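PDB 3G68: putative phosphosugar isomerase from Clostridium difficile, which probably binds a phosphorylated sugar or related carbohydrate derivative and may isomerise it, using two SIS domains. Local coordinates for residues Q53-N58 with L157-A162; L85-S90 with L152-L157. One frame throughout, in Å; residues are numbered along the deposited sequence.

Contact 1: Q53-N58 with L157-A162; sequences QPYLQN and LGLQIA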
loop_
_atom_site.group_PDB
_atom_site.type_symbol
_atom_site.label_atom_id
_atom_site.label_comp_id
_atom_site.label_asym_id
_atom_site.label_seq_id
_atom_site.Cartn_x
_atom_site.Cartn_y
_atom_site.Cartn_z
ATOM N N GLN B 53 16.500 51.320 -2.952
ATOM C CA GLN B 53 15.663 52.519 -3.023
ATOM C C GLN B 53 14.485 52.412 -4.000
ATOM O O GLN B 53 13.370 52.811 -3.631
ATOM C CB GLN B 53 16.499 53.791 -3.251
ATOM C CG GLN B 53 15.663 55.081 -3.315
ATOM C CD GLN B 53 15.019 55.326 -4.676
ATOM O OE1 GLN B 53 15.543 54.913 -5.708
ATOM N NE2 GLN B 53 13.899 56.054 -4.684
ATOM N N PRO B 54 14.704 51.915 -5.234
ATOM C CA PRO B 54 13.534 51.809 -6.111
ATOM C C PRO B 54 12.423 50.938 -5.524
ATOM O O PRO B 54 11.257 51.332 -5.529
ATOM C CB PRO B 54 14.093 51.199 -7.396
ATOM C CG PRO B 54 15.536 51.590 -7.407
ATOM C CD PRO B 54 15.930 51.488 -5.942
ATOM N N TYR B 55 12.788 49.776 -4.998
ATOM C CA TYR B 55 11.802 48.878 -4.381
ATOM C C TYR B 55 11.014 49.595 -3.332
ATOM O O TYR B 55 9.780 49.513 -3.304
ATOM C CB TYR B 55 12.522 47.686 -3.748
ATOM C CG TYR B 55 11.669 46.723 -2.935
ATOM C CD1 TYR B 55 10.893 45.761 -3.558
ATOM C CD2 TYR B 55 11.709 46.733 -1.538
ATOM C CE1 TYR B 55 10.121 44.873 -2.812
ATOM C CE2 TYR B 55 10.963 45.822 -0.793
ATOM C CZ TYR B 55 10.188 44.888 -1.440
ATOM O OH TYR B 55 9.446 43.960 -0.717
ATOM N N LEU B 56 11.731 50.325 -2.485
ATOM C CA LEU B 56 11.128 51.023 -1.390
ATOM C C LEU B 56 10.222 52.151 -1.845
ATOM O O LEU B 56 9.136 52.340 -1.280
ATOM C CB LEU B 56 12.185 51.546 -0.444
ATOM C CG LEU B 56 12.871 50.457 0.369
ATOM C CD1 LEU B 56 13.993 51.117 1.206
ATOM C CD2 LEU B 56 11.858 49.715 1.229
ATOM N N GLN B 57 10.677 52.886 -2.861
ATOM C CA GLN B 57 9.883 53.974 -3.431
ATOM C C GLN B 57 8.563 53.421 -3.998
ATOM O O GLN B 57 7.522 54.052 -3.876
ATOM C CB GLN B 57 10.686 54.710 -4.508
ATOM C CG GLN B 57 10.029 55.997 -5.059
ATOM C CD GLN B 57 9.899 57.151 -4.048
ATOM O OE1 GLN B 57 10.503 57.154 -2.979
ATOM N NE2 GLN B 57 9.137 58.157 -4.424
ATOM N N ASN B 58 8.631 52.253 -4.632
ATOM C CA ASN B 58 7.456 51.573 -5.144
ATOM C C ASN B 58 6.534 51.082 -4.009
ATOM O O ASN B 58 5.327 51.271 -4.073
ATOM C CB ASN B 58 7.881 50.406 -6.015
ATOM C CG ASN B 58 6.726 49.686 -6.637
ATOM O OD1 ASN B 58 6.277 48.653 -6.117
ATOM N ND2 ASN B 58 6.209 50.224 -7.732
ATOM N N LEU B 157 12.464 46.348 6.369
ATOM C CA LEU B 157 12.031 47.643 6.941
ATOM C C LEU B 157 10.814 48.167 6.189
ATOM O O LEU B 157 9.810 48.552 6.819
ATOM C CB LEU B 157 13.138 48.699 6.913
ATOM C CG LEU B 157 12.775 50.152 7.330
ATOM C CD1 LEU B 157 12.321 50.198 8.811
ATOM C CD2 LEU B 157 13.957 51.107 7.038
ATOM N N GLY B 158 10.920 48.194 4.857
ATOM C CA GLY B 158 9.836 48.630 3.977
ATOM C C GLY B 158 8.575 47.815 4.180
ATOM O O GLY B 158 7.515 48.357 4.465
ATOM N N LEU B 159 8.704 46.503 4.055
ATOM C CA LEU B 159 7.578 45.583 4.210
ATOM C C LEU B 159 6.851 45.699 5.564
ATOM O O LEU B 159 5.622 45.629 5.629
ATOM C CB LEU B 159 8.060 44.138 3.955
ATOM C CG LEU B 159 8.333 43.786 2.479
ATOM C CD1 LEU B 159 9.064 42.416 2.325
ATOM C CD2 LEU B 159 7.004 43.781 1.690
ATOM N N GLN B 160 7.633 45.845 6.622
ATOM C CA GLN B 160 7.159 45.980 8.003
ATOM C C GLN B 160 6.406 47.287 8.202
ATOM O O GLN B 160 5.370 47.315 8.867
ATOM C CB GLN B 160 8.347 45.880 8.965
ATOM C CG GLN B 160 8.922 44.436 9.095
ATOM C CD GLN B 160 8.254 43.629 10.196
ATOM O OE1 GLN B 160 7.895 44.176 11.227
ATOM N NE2 GLN B 160 8.131 42.306 9.999
ATOM N N ILE B 161 6.918 48.357 7.599
ATOM C CA ILE B 161 6.249 49.658 7.637
ATOM C C ILE B 161 4.959 49.557 6.840
ATOM O O ILE B 161 3.911 49.899 7.346
ATOM C CB ILE B 161 7.105 50.779 7.061
ATOM C CG1 ILE B 161 8.246 51.123 8.009
ATOM C CG2 ILE B 161 6.277 52.039 6.850
ATOM C CD1 ILE B 161 9.314 51.991 7.347
ATOM N N ALA B 162 5.052 49.043 5.616
ATOM C CA ALA B 162 3.907 48.916 4.714
ATOM C C ALA B 162 2.732 48.162 5.353
ATOM O O ALA B 162 1.567 48.576 5.247
ATOM C CB ALA B 162 4.346 48.232 3.409
#

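Contact 2: L85-S90 with L152-L157; sequences LVVGVS and LNLMLL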
loop_
_atom_site.group_PDB
_atom_site.type_symbol
_atom_site.label_atom_id
_atom_site.label_comp_id
_atom_site.label_asym_id
_atom_site.label_seq_id
_atom_site.Cartn_x
_atom_site.Cartn_y
_atom_site.Cartn_z
ATOM N N LEU B 85 13.173 59.933 8.702
ATOM C CA LEU B 85 14.053 58.914 9.287
ATOM C C LEU B 85 15.332 58.796 8.439
ATOM O O LEU B 85 15.266 58.511 7.228
ATOM C CB LEU B 85 13.351 57.553 9.341
ATOM C CG LEU B 85 14.154 56.313 9.793
ATOM C CD1 LEU B 85 14.530 56.411 11.275
ATOM C CD2 LEU B 85 13.404 54.983 9.481
ATOM N N VAL B 86 16.486 59.037 9.060
ATOM C CA VAL B 86 17.770 58.832 8.372
ATOM C C VAL B 86 18.276 57.450 8.784
ATOM O O VAL B 86 18.485 57.177 9.978
ATOM C CB VAL B 86 18.826 59.909 8.685
ATOM C CG1 VAL B 86 20.149 59.576 7.981
ATOM C CG2 VAL B 86 18.320 61.256 8.251
ATOM N N VAL B 87 18.427 56.572 7.800
ATOM C CA VAL B 87 18.945 55.240 8.036
ATOM C C VAL B 87 20.423 55.243 7.633
ATOM O O VAL B 87 20.751 55.302 6.446
ATOM C CB VAL B 87 18.177 54.168 7.263
ATOM C CG1 VAL B 87 18.704 52.794 7.633
ATOM C CG2 VAL B 87 16.666 54.249 7.541
ATOM N N GLY B 88 21.295 55.217 8.643
ATOM C CA GLY B 88 22.733 55.114 8.443
ATOM C C GLY B 88 23.105 53.640 8.279
ATOM O O GLY B 88 22.758 52.813 9.129
ATOM N N VAL B 89 23.809 53.318 7.197
ATOM C CA VAL B 89 24.251 51.953 6.873
ATOM C C VAL B 89 25.790 51.881 6.895
ATOM O O VAL B 89 26.465 52.656 6.216
ATOM C CB VAL B 89 23.722 51.551 5.499
ATOM C CG1 VAL B 89 24.126 50.097 5.137
ATOM C CG2 VAL B 89 22.200 51.703 5.441
ATOM N N SER B 90 26.343 50.975 7.698
ATOM C CA SER B 90 27.793 50.758 7.770
ATOM C C SER B 90 28.041 49.364 8.300
ATOM O O SER B 90 27.773 49.134 9.469
ATOM C CB SER B 90 28.470 51.795 8.682
ATOM O OG SER B 90 29.867 51.537 8.817
ATOM N N LEU B 152 18.510 43.024 2.130
ATOM C CA LEU B 152 17.347 42.330 2.689
ATOM C C LEU B 152 16.766 43.119 3.857
ATOM O O LEU B 152 15.564 43.323 3.930
ATOM C CB LEU B 152 17.717 40.929 3.183
ATOM C CG LEU B 152 16.622 40.065 3.812
ATOM C CD1 LEU B 152 15.392 39.895 2.917
ATOM C CD2 LEU B 152 17.221 38.680 4.111
ATOM N N ASN B 153 17.630 43.566 4.753
ATOM C CA ASN B 153 17.220 44.329 5.955
ATOM C C ASN B 153 16.438 45.599 5.604
ATOM O O ASN B 153 15.425 45.923 6.242
ATOM C CB ASN B 153 18.448 44.679 6.823
ATOM C CG ASN B 153 18.244 44.332 8.289
ATOM O OD1 ASN B 153 17.782 43.231 8.613
ATOM N ND2 ASN B 153 18.602 45.248 9.181
ATOM N N LEU B 154 16.910 46.299 4.572
ATOM C CA LEU B 154 16.231 47.470 4.012
ATOM C C LEU B 154 14.856 47.119 3.406
ATOM O O LEU B 154 13.901 47.874 3.556
ATOM C CB LEU B 154 17.087 48.145 2.957
ATOM C CG LEU B 154 18.288 48.944 3.473
ATOM C CD1 LEU B 154 19.288 49.184 2.348
ATOM C CD2 LEU B 154 17.805 50.258 4.086
HETATM N N MSE B 155 14.768 45.995 2.703
HETATM C CA MSE B 155 13.512 45.573 2.151
HETATM C C MSE B 155 12.525 45.222 3.273
HETATM O O MSE B 155 11.360 45.550 3.165
HETATM C CB MSE B 155 13.688 44.378 1.207
HETATM C CG MSE B 155 14.374 44.747 -0.087
HETATM SE SE MSE B 155 14.486 43.174 -1.207
HETATM C CE MSE B 155 14.950 43.982 -2.908
ATOM N N LEU B 156 12.996 44.505 4.293
ATOM C CA LEU B 156 12.163 44.110 5.430
ATOM C C LEU B 156 11.611 45.349 6.139
ATOM O O LEU B 156 10.401 45.397 6.411
ATOM C CB LEU B 156 12.927 43.199 6.379
ATOM C CG LEU B 156 13.134 41.810 5.749
ATOM C CD1 LEU B 156 14.076 40.984 6.571
ATOM C CD2 LEU B 156 11.787 41.088 5.546
ATOM N N LEU B 157 12.464 46.348 6.369
ATOM C CA LEU B 157 12.031 47.643 6.941
ATOM C C LEU B 157 10.814 48.167 6.189
ATOM O O LEU B 157 9.810 48.552 6.819
ATOM C CB LEU B 157 13.138 48.699 6.913
ATOM C CG LEU B 157 12.775 50.152 7.330
ATOM C CD1 LEU B 157 12.321 50.198 8.811
ATOM C CD2 LEU B 157 13.957 51.107 7.038
#

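Contact 1: Q53-N58 with L157-A162
The phenol of Tyr55 meets the branched end of Leu159 at about a right angle, hydroxyl first. Tyr55 OH lies 3.4 Å from Leu159 CG and equally far from Leu159 CD1 and CD2, so the oxygen rests against the whole isopropyl fork and not against a single methyl. Leu159 CG approaches the edge of the ring, near its plane, and the ring carbons keep further off, with Tyr55 CZ 4.5 Å from Leu159 CG. Tyr55 CG stands anti to the backbone N (chi1 174°), which carries the ring across the gap between the two helices. Its hydroxyl is satisfied by a hydrogen bond with the hydroxyl of Tyr309, although this contact offers it hydrocarbon alone; the ring of Tyr308 packs edge-to-face with that of Tyr55.

One helical turn of 157-162 faces one of 53-58 here, joining helix 43-59 to helix 145-165. The first is the crossover helix between parallel strands 36-40 and 63-67 of the first SIS domain's alpha/beta fold.

The helices come close beside the tyrosine, where Leu56 CA and Gly158 CA are 6.0 Å apart. Leu56 CD2 fits against the bare backbone of Gly158, 3.6 Å from its CA and 4.0 Å from its N. With CG anti to the carbonyl carbon (chi1 -72°), CD1 carries the chain onward, anti to CA (176°), and CD2 is the branch that turns to the glycine. Leu56 also rests on Val64 of strand 63-67, while Leu159 packs on Tyr173, Ile177 and Ile180 of helix 170-184.

Contact 2: L85-S90 with L152-L157
Val87 touching Leu154 and Leu157 is a buried, wholly apolar helix-on-sheet contact, in which helix 145-165 lies over the middle strand, 84-90, of the five-stranded parallel sheet of the first SIS domain. The nearest CA atoms, those of Val87 and Leu154, are 9.2 Å apart, a spacing filled by side chains alone. Val87 divides its two methyls between leucines one helical turn apart. CG2 of Val87 meets CD2 of Leu157 tip to tip at 4.2 Å, and CG1 of Val87 looks to CD2 of Leu154 at a looser 4.5 Å. The valine torsion sets this division: with chi1 at -176°, CG1 is anti to the backbone N and CG2 anti to the carbonyl carbon. Leu85 and Val89, alternate residues on the same face of the strand, also direct their CB atoms to the helix but stay slightly further from it.

Backbone hydrogen bonds hold the strand between its neighbours: Leu85 and Val87 pair with strand 36-40, and Val86 with Lys111 and Ala113 of strand 111-116. Ser90 hydrogen-bonds through OG to a citrate probably taken from the crystallisation liquor. Beside the sheet, Leu154 touches both Met115 of strand 111-116 and Ser48 of helix 43-59, Met155, a selenomethionine, leans on Val52 of that same helix, and Leu152 and Leu156 meet helix 4-20 through Met15, Ile19 and Ile18.

Both contacts are buried and draw on helix 145-165, with Leu157 common to the two segments taken from it and their centres about 10 Å apart. Contact 2 sets the helix on the sheet, its centre about 12 Å from the centre of the chain, and is purely aliphatic. Contact 1 sets it beside helix 43-59, its own centre about 16 Å from that of the chain, and mixes a tyrosine hydroxyl and a bare glycine backbone into the apolar packing. The two meet directly: Leu56 CD2 lies 3.6 Å from Leu154 O, and Tyr55 CD2 lies 3.6 Å from Met155 CG. Strand, helix and helix thus form one continuous piece of the SIS-domain core.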